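Local coordinates for protein 3'-5' exonuclease crn-4 (Caenorhabditis elegans, PDB 5DK5) that degrades RNA and DNA from the 3' end as a metal-dependent DEDDh-family exonuclease and takes part in apoptotic DNA degradation, at residues Thr20-Asp25 and Ile46-Val51; Tyr148-Lys153 and Val214-Thr219; Ile60-Tyr65 and Asp96-Gln101. All coordinates share one frame; numbering follows the deposited sequence.

Contact 1. Residues Thr20-Asp25 and Ile46-Val51; sequences TLLILD and IVAYDV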
loop_
_atom_site.group_PDB
_atom_site.type_symbol
_atom_site.label_atom_id
_atom_site.label_comp_id
_atom_site.label_asym_id
_atom_site.label_seq_id
_atom_site.Cartn_x
_atom_site.Cartn_y
_atom_site.Cartn_z
ATOM N N THR B 20 11.480 -36.731 -3.898
ATOM C CA THR B 20 10.770 -35.589 -4.466
ATOM C C THR B 20 11.271 -34.276 -3.873
ATOM O O THR B 20 11.429 -34.151 -2.659
ATOM C CB THR B 20 9.251 -35.692 -4.226
ATOM O OG1 THR B 20 8.768 -36.946 -4.718
ATOM C CG2 THR B 20 8.510 -34.557 -4.929
ATOM N N LEU B 21 11.521 -33.305 -4.746
ATOM C CA LEU B 21 11.893 -31.957 -4.333
ATOM C C LEU B 21 10.932 -30.935 -4.933
ATOM O O LEU B 21 10.736 -30.886 -6.147
ATOM C CB LEU B 21 13.329 -31.637 -4.751
ATOM C CG LEU B 21 14.431 -32.474 -4.099
ATOM C CD1 LEU B 21 15.780 -32.122 -4.700
ATOM C CD2 LEU B 21 14.449 -32.272 -2.588
ATOM N N LEU B 22 10.337 -30.121 -4.067
ATOM C CA LEU B 22 9.384 -29.104 -4.490
ATOM C C LEU B 22 10.046 -27.736 -4.504
ATOM O O LEU B 22 10.346 -27.174 -3.456
ATOM C CB LEU B 22 8.168 -29.087 -3.562
ATOM C CG LEU B 22 7.404 -30.406 -3.420
ATOM C CD1 LEU B 22 6.249 -30.242 -2.445
ATOM C CD2 LEU B 22 6.901 -30.901 -4.770
ATOM N N ILE B 23 10.275 -27.201 -5.697
ATOM C CA ILE B 23 10.872 -25.880 -5.823
ATOM C C ILE B 23 9.809 -24.830 -5.505
ATOM O O ILE B 23 8.872 -24.634 -6.276
ATOM C CB ILE B 23 11.452 -25.644 -7.229
ATOM C CG1 ILE B 23 12.611 -26.605 -7.501
ATOM C CG2 ILE B 23 11.942 -24.207 -7.379
ATOM C CD1 ILE B 23 12.188 -27.961 -8.034
ATOM N N LEU B 24 9.966 -24.162 -4.366
ATOM C CA LEU B 24 8.958 -23.238 -3.853
ATOM C C LEU B 24 9.354 -21.781 -4.072
ATOM O O LEU B 24 10.533 -21.433 -4.006
ATOM C CB LEU B 24 8.727 -23.506 -2.364
ATOM C CG LEU B 24 7.798 -22.557 -1.607
ATOM C CD1 LEU B 24 7.042 -23.326 -0.536
ATOM C CD2 LEU B 24 8.575 -21.412 -0.972
ATOM N N ASP B 25 8.360 -20.931 -4.320
ATOM C CA ASP B 25 8.599 -19.506 -4.525
ATOM C C ASP B 25 7.409 -18.651 -4.099
ATOM O O ASP B 25 6.281 -18.874 -4.541
ATOM C CB ASP B 25 8.919 -19.222 -5.990
ATOM C CG ASP B 25 9.226 -17.760 -6.243
ATOM O OD1 ASP B 25 8.278 -16.965 -6.410
ATOM O OD2 ASP B 25 10.420 -17.405 -6.269
ATOM N N ILE B 46 4.817 -23.453 -6.953
ATOM C CA ILE B 46 5.613 -24.651 -6.708
ATOM C C ILE B 46 5.717 -25.489 -7.981
ATOM O O ILE B 46 4.759 -25.593 -8.746
ATOM C CB ILE B 46 5.013 -25.525 -5.579
ATOM C CG1 ILE B 46 4.910 -24.727 -4.275
ATOM C CG2 ILE B 46 5.865 -26.780 -5.358
ATOM C CD1 ILE B 46 4.184 -25.457 -3.157
ATOM N N VAL B 47 6.895 -26.068 -8.205
ATOM C CA VAL B 47 7.088 -27.061 -9.255
ATOM C C VAL B 47 7.853 -28.245 -8.674
ATOM O O VAL B 47 8.784 -28.071 -7.886
ATOM C CB VAL B 47 7.846 -26.485 -10.475
ATOM C CG1 VAL B 47 9.250 -26.047 -10.089
ATOM C CG2 VAL B 47 7.894 -27.507 -11.604
ATOM N N ALA B 48 7.448 -29.449 -9.062
ATOM C CA ALA B 48 8.022 -30.666 -8.504
ATOM C C ALA B 48 9.200 -31.157 -9.338
ATOM O O ALA B 48 9.198 -31.042 -10.564
ATOM C CB ALA B 48 6.960 -31.743 -8.404
ATOM N N TYR B 49 10.208 -31.697 -8.660
ATOM C CA TYR B 49 11.353 -32.313 -9.323
ATOM C C TYR B 49 11.503 -33.763 -8.884
ATOM O O TYR B 49 11.600 -34.057 -7.693
ATOM C CB TYR B 49 12.635 -31.537 -9.025
ATOM C CG TYR B 49 13.881 -32.201 -9.564
ATOM C CD1 TYR B 49 14.160 -32.198 -10.925
ATOM C CD2 TYR B 49 14.780 -32.826 -8.713
ATOM C CE1 TYR B 49 15.298 -32.804 -11.422
ATOM C CE2 TYR B 49 15.921 -33.433 -9.202
ATOM C CZ TYR B 49 16.175 -33.419 -10.556
ATOM O OH TYR B 49 17.307 -34.020 -11.045
ATOM N N ASP B 50 11.515 -34.664 -9.862
ATOM C CA ASP B 50 11.666 -36.092 -9.608
ATOM C C ASP B 50 13.151 -36.427 -9.515
ATOM O O ASP B 50 13.865 -36.403 -10.518
ATOM C CB ASP B 50 10.981 -36.897 -10.717
ATOM C CG ASP B 50 10.939 -38.390 -10.427
ATOM O OD1 ASP B 50 11.983 -38.969 -10.066
ATOM O OD2 ASP B 50 9.854 -38.990 -10.569
ATOM N N VAL B 51 13.614 -36.738 -8.307
ATOM C CA VAL B 51 15.042 -36.929 -8.073
ATOM C C VAL B 51 15.572 -38.222 -8.701
ATOM O O VAL B 51 16.557 -38.180 -9.434
ATOM C CB VAL B 51 15.373 -36.910 -6.560
ATOM C CG1 VAL B 51 16.840 -37.263 -6.316
ATOM C CG2 VAL B 51 15.048 -35.551 -5.968
#
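Residues Leu21 and Ile23 pair with Tyr49 and Val47 in the antiparallel hairpin that opens the RNase H-like sheet of this DEDDh exonuclease. Two hydrogen-bonded pairs hold the strands. Leu21 N gives to Tyr49 O at 3.0 Å in a nearly straight bond (N-H...O 171°), and Tyr49 N returns one to Leu21 O at 2.7 Å. Ile23 and Val47 exchange a second such set.

Side chains alternate between two faces. On the face of Ile23 and Tyr49, Ile23 CB meets Val47 CG1 at 3.6 Å. CG1 of Ile23 stands anti to the carbonyl carbon (chi1 -64°), and beyond it CD1 reaches Tyr49 CB at 3.7 Å. Leu21 lies side by side with Tyr49. Leu21 CG meets Val51 CG2 at 3.7 Å. Helix 191-207 covers this face through Ile198 and Ile206, while Tyr49 OH bonds to Asp54. On the other face, Leu22 CB packs on Ile46 CG2 and Leu22 CD2 on Ala48 CB, both at 3.7 Å. Leu106 and Phe102 of helix 95-109 lie against Leu22 and Ile46.

Strand 20-28 carries the magnesium ligands Asp25 and Glu27. Backbone bonds and apolar side chains join the strands, which would probably help to keep the strand that bears Asp25 in position.

Contact 2. Residues Tyr148-Lys153 and Val214-Thr219; sequences YINLYK and VNELLT. With IPA (isopropyl alcohol), chain L.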
loop_
_atom_site.group_PDB
_atom_site.type_symbol
_atom_site.label_atom_id
_atom_site.label_comp_id
_atom_site.label_asym_id
_atom_site.label_seq_id
_atom_site.Cartn_x
_atom_site.Cartn_y
_atom_site.Cartn_z
ATOM N N TYR B 148 14.468 -27.137 5.039
ATOM C CA TYR B 148 14.434 -26.913 3.600
ATOM C C TYR B 148 15.832 -26.851 3.004
ATOM O O TYR B 148 16.831 -26.934 3.719
ATOM C CB TYR B 148 13.678 -25.621 3.284
ATOM C CG TYR B 148 14.296 -24.388 3.898
ATOM C CD1 TYR B 148 13.929 -23.963 5.169
ATOM C CD2 TYR B 148 15.240 -23.645 3.205
ATOM C CE1 TYR B 148 14.491 -22.835 5.733
ATOM C CE2 TYR B 148 15.807 -22.515 3.760
ATOM C CZ TYR B 148 15.428 -22.115 5.023
ATOM O OH TYR B 148 15.990 -20.991 5.584
ATOM N N ILE B 149 15.880 -26.702 1.684
ATOM C CA ILE B 149 17.133 -26.665 0.946
ATOM C C ILE B 149 17.392 -25.276 0.380
ATOM O O ILE B 149 16.705 -24.831 -0.538
ATOM C CB ILE B 149 17.131 -27.693 -0.203
ATOM C CG1 ILE B 149 16.829 -29.090 0.354
ATOM C CG2 ILE B 149 18.467 -27.659 -0.951
ATOM C CD1 ILE B 149 16.866 -30.209 -0.665
ATOM N N ASN B 150 18.382 -24.594 0.943
ATOM C CA ASN B 150 18.850 -23.328 0.397
ATOM C C ASN B 150 19.809 -23.620 -0.750
ATOM O O ASN B 150 20.970 -23.962 -0.528
ATOM C CB ASN B 150 19.528 -22.491 1.481
ATOM C CG ASN B 150 19.842 -21.079 1.025
ATOM O OD1 ASN B 150 20.087 -20.828 -0.155
ATOM N ND2 ASN B 150 19.837 -20.145 1.965
ATOM N N LEU B 151 19.315 -23.492 -1.977
ATOM C CA LEU B 151 20.078 -23.911 -3.146
ATOM C C LEU B 151 21.302 -23.032 -3.374
ATOM O O LEU B 151 22.318 -23.497 -3.891
ATOM C CB LEU B 151 19.193 -23.897 -4.394
ATOM C CG LEU B 151 19.761 -24.633 -5.610
ATOM C CD1 LEU B 151 19.847 -26.126 -5.344
ATOM C CD2 LEU B 151 18.918 -24.366 -6.843
ATOM N N TYR B 152 21.205 -21.762 -2.991
ATOM C CA TYR B 152 22.307 -20.826 -3.184
ATOM C C TYR B 152 23.459 -21.159 -2.247
ATOM O O TYR B 152 24.624 -20.920 -2.564
ATOM C CB TYR B 152 21.849 -19.388 -2.952
ATOM C CG TYR B 152 22.916 -18.365 -3.264
ATOM C CD1 TYR B 152 23.179 -17.993 -4.574
ATOM C CD2 TYR B 152 23.661 -17.775 -2.252
ATOM C CE1 TYR B 152 24.154 -17.062 -4.869
ATOM C CE2 TYR B 152 24.639 -16.840 -2.539
ATOM C CZ TYR B 152 24.880 -16.488 -3.849
ATOM O OH TYR B 152 25.852 -15.558 -4.141
ATOM N N LYS B 153 23.121 -21.704 -1.086
ATOM C CA LYS B 153 24.126 -22.115 -0.120
ATOM C C LYS B 153 24.929 -23.297 -0.656
ATOM O O LYS B 153 26.139 -23.383 -0.449
ATOM C CB LYS B 153 23.469 -22.479 1.207
ATOM C CG LYS B 153 24.445 -22.886 2.291
ATOM C CD LYS B 153 23.705 -23.229 3.570
ATOM C CE LYS B 153 24.649 -23.720 4.649
ATOM N NZ LYS B 153 23.898 -24.135 5.855
ATOM N N VAL B 214 18.803 -30.991 2.687
ATOM C CA VAL B 214 18.426 -29.980 3.672
ATOM C C VAL B 214 19.678 -29.422 4.349
ATOM O O VAL B 214 20.432 -30.165 4.978
ATOM C CB VAL B 214 17.469 -30.563 4.740
ATOM C CG1 VAL B 214 17.289 -29.597 5.914
ATOM C CG2 VAL B 214 16.119 -30.909 4.116
ATOM N N ASN B 215 19.892 -28.115 4.211
ATOM C CA ASN B 215 21.062 -27.455 4.785
ATOM C C ASN B 215 20.694 -26.310 5.730
ATOM O O ASN B 215 21.572 -25.687 6.329
ATOM C CB ASN B 215 21.973 -26.933 3.670
ATOM C CG ASN B 215 21.235 -26.071 2.665
ATOM O OD1 ASN B 215 20.067 -25.733 2.852
ATOM N ND2 ASN B 215 21.922 -25.704 1.591
ATOM N N GLU B 216 19.398 -26.038 5.859
ATOM C CA GLU B 216 18.917 -25.011 6.778
ATOM C C GLU B 216 17.690 -25.489 7.547
ATOM O O GLU B 216 16.800 -26.131 6.986
ATOM C CB GLU B 216 18.593 -23.719 6.022
ATOM C CG GLU B 216 19.828 -22.973 5.531
ATOM C CD GLU B 216 19.522 -21.564 5.053
ATOM O OE1 GLU B 216 18.338 -21.167 5.065
ATOM O OE2 GLU B 216 20.470 -20.850 4.663
ATOM N N LEU B 217 17.669 -25.174 8.840
ATOM C CA LEU B 217 16.565 -25.526 9.723
ATOM C C LEU B 217 16.083 -24.285 10.464
ATOM O O LEU B 217 16.855 -23.353 10.689
ATOM C CB LEU B 217 16.991 -26.595 10.731
ATOM C CG LEU B 217 17.730 -27.822 10.197
ATOM C CD1 LEU B 217 18.373 -28.578 11.346
ATOM C CD2 LEU B 217 16.789 -28.727 9.423
ATOM N N LEU B 218 14.808 -24.279 10.841
ATOM C CA LEU B 218 14.247 -23.200 11.644
ATOM C C LEU B 218 14.047 -23.659 13.084
ATOM O O LEU B 218 13.261 -24.570 13.353
ATOM C CB LEU B 218 12.923 -22.716 11.049
ATOM C CG LEU B 218 12.986 -22.076 9.659
ATOM C CD1 LEU B 218 11.629 -21.485 9.299
ATOM C CD2 LEU B 218 14.074 -21.009 9.573
ATOM N N THR B 219 14.773 -23.021 13.999
ATOM C CA THR B 219 14.723 -23.361 15.418
ATOM C C THR B 219 14.188 -22.188 16.234
ATOM O O THR B 219 14.123 -21.061 15.745
ATOM C CB THR B 219 16.112 -23.754 15.951
ATOM O OG1 THR B 219 17.018 -22.655 15.792
ATOM C CG2 THR B 219 16.650 -24.967 15.204
HETATM C C1 IPA L . 22.305 -17.015 0.952
HETATM C C2 IPA L . 20.883 -16.515 0.836
HETATM C C3 IPA L . 20.876 -15.007 0.702
HETATM O O2 IPA L . 20.177 -16.877 1.998
#
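Tyr148 CG sits between the backbone N and the carbonyl carbon (chi1 60°), which brings its ring to Glu216 CB. Glu216 CB lies over one face of that Tyr148 ring, 4.1 Å from the centroid, as a CH-pi contact. Glu216 CG is anti to the carbonyl carbon (chi1 -72°), and the chain beyond it is extended. Glu216 OE1 lies 2.4 Å from Tyr148 OH, a hydrogen bond so short that its exact length is doubtful; the ring and carboxylate planes are 75° apart. Asn150 ND2 gives to Glu216 OE2 at 2.9 Å, approaching from above the carboxylate plane. Arg123 forms a long, weak ion pair with OE2.

The two strands are neighbours in the central sheet, and Asn215 and Glu216 both face Tyr148, a classic beta bulge. Asn215 uses its amide like a piece of backbone. Its OD1 takes Asn150 N at 2.8 Å on a lone pair, and its ND2 gives to Asn150 O at 2.9 Å. These two bonds fix the amide's rotation.

Asn150 is the N-cap of helix 151-161: its OD1 accepts from Lys153 N, and weakly from Tyr152 N. Lys153 is extended and runs alongside Asn215, the two pointing opposite ways. Lys153 NZ reaches Asn215 O at 2.8 Å and also bonds to Thr256. An isopropyl alcohol, probably carried over from crystallisation, accepts from Asn150 ND2 through O2 at 3.3 Å.

Contact 3. Residues Ile60-Tyr65 and Asp96-Gln101; sequences ISFNKY and DVVYEQ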
loop_
_atom_site.group_PDB
_atom_site.type_symbol
_atom_site.label_atom_id
_atom_site.label_comp_id
_atom_site.label_asym_id
_atom_site.label_seq_id
_atom_site.Cartn_x
_atom_site.Cartn_y
_atom_site.Cartn_z
ATOM N N ILE B 60 3.308 -31.203 -12.785
ATOM C CA ILE B 60 3.041 -31.249 -11.352
ATOM C C ILE B 60 3.438 -29.918 -10.730
ATOM O O ILE B 60 4.597 -29.712 -10.366
ATOM C CB ILE B 60 3.804 -32.392 -10.655
ATOM C CG1 ILE B 60 3.505 -33.729 -11.341
ATOM C CG2 ILE B 60 3.430 -32.443 -9.170
ATOM C CD1 ILE B 60 4.275 -34.906 -10.772
ATOM N N SER B 61 2.470 -29.018 -10.608
ATOM C CA SER B 61 2.740 -27.680 -10.106
ATOM C C SER B 61 1.550 -27.090 -9.362
ATOM O O SER B 61 0.398 -27.458 -9.599
ATOM C CB SER B 61 3.133 -26.758 -11.260
ATOM O OG SER B 61 2.167 -26.802 -12.293
ATOM N N PHE B 62 1.862 -26.176 -8.450
ATOM C CA PHE B 62 0.873 -25.401 -7.720
ATOM C C PHE B 62 1.155 -23.929 -7.984
ATOM O O PHE B 62 2.268 -23.467 -7.752
ATOM C CB PHE B 62 0.944 -25.710 -6.226
ATOM C CG PHE B 62 -0.099 -25.009 -5.408
ATOM C CD1 PHE B 62 -1.343 -25.581 -5.216
ATOM C CD2 PHE B 62 0.170 -23.783 -4.820
ATOM C CE1 PHE B 62 -2.306 -24.943 -4.461
ATOM C CE2 PHE B 62 -0.789 -23.140 -4.063
ATOM C CZ PHE B 62 -2.028 -23.722 -3.881
ATOM N N ASN B 63 0.159 -23.201 -8.478
ATOM C CA ASN B 63 0.357 -21.806 -8.862
ATOM C C ASN B 63 -0.907 -20.980 -8.651
ATOM O O ASN B 63 -1.825 -21.004 -9.470
ATOM C CB ASN B 63 0.807 -21.719 -10.321
ATOM C CG ASN B 63 1.252 -20.322 -10.714
ATOM O OD1 ASN B 63 1.394 -19.439 -9.868
ATOM N ND2 ASN B 63 1.480 -20.119 -12.005
ATOM N N LYS B 64 -0.936 -20.246 -7.543
ATOM C CA LYS B 64 -2.103 -19.461 -7.161
ATOM C C LYS B 64 -1.721 -18.034 -6.807
ATOM O O LYS B 64 -0.659 -17.784 -6.236
ATOM C CB LYS B 64 -2.819 -20.107 -5.971
ATOM C CG LYS B 64 -4.055 -20.924 -6.331
ATOM C CD LYS B 64 -3.701 -22.324 -6.779
ATOM C CE LYS B 64 -4.909 -23.243 -6.686
ATOM N NZ LYS B 64 -6.043 -22.761 -7.517
ATOM N N TYR B 65 -2.595 -17.100 -7.162
ATOM C CA TYR B 65 -2.500 -15.734 -6.672
ATOM C C TYR B 65 -3.118 -15.684 -5.282
ATOM O O TYR B 65 -3.911 -16.557 -4.924
ATOM C CB TYR B 65 -3.206 -14.762 -7.617
ATOM C CG TYR B 65 -2.534 -14.630 -8.963
ATOM C CD1 TYR B 65 -1.265 -14.080 -9.070
ATOM C CD2 TYR B 65 -3.167 -15.048 -10.127
ATOM C CE1 TYR B 65 -0.641 -13.954 -10.292
ATOM C CE2 TYR B 65 -2.551 -14.924 -11.358
ATOM C CZ TYR B 65 -1.286 -14.376 -11.434
ATOM O OH TYR B 65 -0.659 -14.246 -12.652
ATOM N N ASP B 96 -5.125 -17.856 3.778
ATOM C CA ASP B 96 -5.605 -18.997 4.550
ATOM C C ASP B 96 -6.297 -20.018 3.650
ATOM O O ASP B 96 -6.153 -21.226 3.845
ATOM C CB ASP B 96 -6.555 -18.538 5.659
ATOM C CG ASP B 96 -7.690 -17.677 5.144
ATOM O OD1 ASP B 96 -7.446 -16.822 4.266
ATOM O OD2 ASP B 96 -8.829 -17.856 5.624
ATOM N N VAL B 97 -7.035 -19.532 2.658
ATOM C CA VAL B 97 -7.717 -20.410 1.715
ATOM C C VAL B 97 -6.713 -21.084 0.785
ATOM O O VAL B 97 -6.767 -22.295 0.570
ATOM C CB VAL B 97 -8.745 -19.637 0.875
ATOM C CG1 VAL B 97 -9.419 -20.556 -0.147
ATOM C CG2 VAL B 97 -9.783 -18.993 1.777
ATOM N N VAL B 98 -5.799 -20.293 0.235
ATOM C CA VAL B 98 -4.808 -20.805 -0.700
ATOM C C VAL B 98 -3.871 -21.794 -0.017
ATOM O O VAL B 98 -3.460 -22.785 -0.618
ATOM C CB VAL B 98 -3.985 -19.664 -1.318
ATOM C CG1 VAL B 98 -2.847 -20.208 -2.171
ATOM C CG2 VAL B 98 -4.887 -18.767 -2.154
ATOM N N TYR B 99 -3.531 -21.519 1.239
ATOM C CA TYR B 99 -2.678 -22.423 2.001
ATOM C C TYR B 99 -3.390 -23.746 2.253
ATOM O O TYR B 99 -2.765 -24.804 2.256
ATOM C CB TYR B 99 -2.259 -21.798 3.333
ATOM C CG TYR B 99 -1.398 -22.720 4.169
ATOM C CD1 TYR B 99 -0.071 -22.955 3.837
ATOM C CD2 TYR B 99 -1.916 -23.365 5.285
ATOM C CE1 TYR B 99 0.716 -23.806 4.594
ATOM C CE2 TYR B 99 -1.135 -24.213 6.049
ATOM C CZ TYR B 99 0.179 -24.428 5.699
ATOM O OH TYR B 99 0.958 -25.272 6.458
ATOM N N GLU B 100 -4.701 -23.681 2.466
ATOM C CA GLU B 100 -5.498 -24.884 2.658
ATOM C C GLU B 100 -5.533 -25.708 1.373
ATOM O O GLU B 100 -5.469 -26.937 1.411
ATOM C CB GLU B 100 -6.915 -24.517 3.105
ATOM C CG GLU B 100 -7.872 -25.691 3.214
ATOM C CD GLU B 100 -7.381 -26.770 4.162
ATOM O OE1 GLU B 100 -6.677 -26.437 5.140
ATOM O OE2 GLU B 100 -7.698 -27.955 3.927
ATOM N N GLN B 101 -5.629 -25.025 0.236
ATOM C CA GLN B 101 -5.602 -25.693 -1.061
ATOM C C GLN B 101 -4.229 -26.312 -1.305
ATOM O O GLN B 101 -4.109 -27.361 -1.938
ATOM C CB GLN B 101 -5.947 -24.707 -2.179
ATOM C CG GLN B 101 -7.388 -24.210 -2.145
ATOM C CD GLN B 101 -7.642 -23.062 -3.105
ATOM O OE1 GLN B 101 -6.733 -22.308 -3.449
ATOM N NE2 GLN B 101 -8.888 -22.924 -3.542
#
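Phe62 and Lys64 lie on strand 61-65, which runs nearly antiparallel to helix segment 96-101, at 170° between their directions. The axes come within 9.6 Å. The backbones draw closest at Lys64 and Val98, whose CA atoms are 7.1 Å apart. Side chains make the contact, meeting one another and some backbone carbonyls.

Val98 is the residue of the helix that touches Phe62, Lys64 and Tyr65. Its two methyls divide the work. Val98 CG1 is anti to the backbone N (chi1 173°) and touches Lys64 CB at 3.8 Å. The same methyl lies at the edge of the Phe62 ring, in its plane, 4.0 Å from Phe62 CZ. Val98 CG2 turns to the end of the strand and meets Tyr65 O at 3.7 Å.

The Phe62 ring points at the helix with its far rim. Its CG is anti to the backbone N (chi1 -177°). Phe62 CZ comes 3.7 Å from Val98 O, and Phe62 CE1 lies 3.9 Å from Gln101 O. Lys64 CD lies over one face of the ring, offset toward the rim. Lys64 bends at chi2 and chi4 and crosses Gln101 at about a right angle. Lys64 CE stands 3.8 Å from Gln101 OE1, a loose approach.

An alanine in place of Phe62 would probably open a gap beside Val98 CG1 and leave the Lys64 chain without the ring face it lies on.

Strand 55-65 is an outermost strand of the sheet within this chain, and helix 95-109 packs on it and on strand 41-50. Phe62 meets the ring of Phe44 edge-to-face and that of Trp105 at about 50°, and it also touches Ile46 and Phe102. Val98 rests on Phe44, so the two strands share the cover of one helix.

All three contacts reach the same mixed sheet. Contact 1 is buried and joins its strands by backbone bonds and apolar side chains. Contact 2 is buried too, but it is mainly polar, with side-chain amides, a carboxylate and a lysine. Contact 3 is only partly buried and joins the border strand to a helix by side-chain packing. Contacts 1 and 3 are neighbours: Ile46 N probably bonds to Phe62 O and Ala48 N to Ile60 O, and helix 95-109, half of contact 3, also packs on Leu22 and Ile46 of contact 1. Contact 2 touches contact 1 where Leu21 CD2 meets Ile149 CD1. It lies apart from contact 3, on the opposite side of the chain's centre.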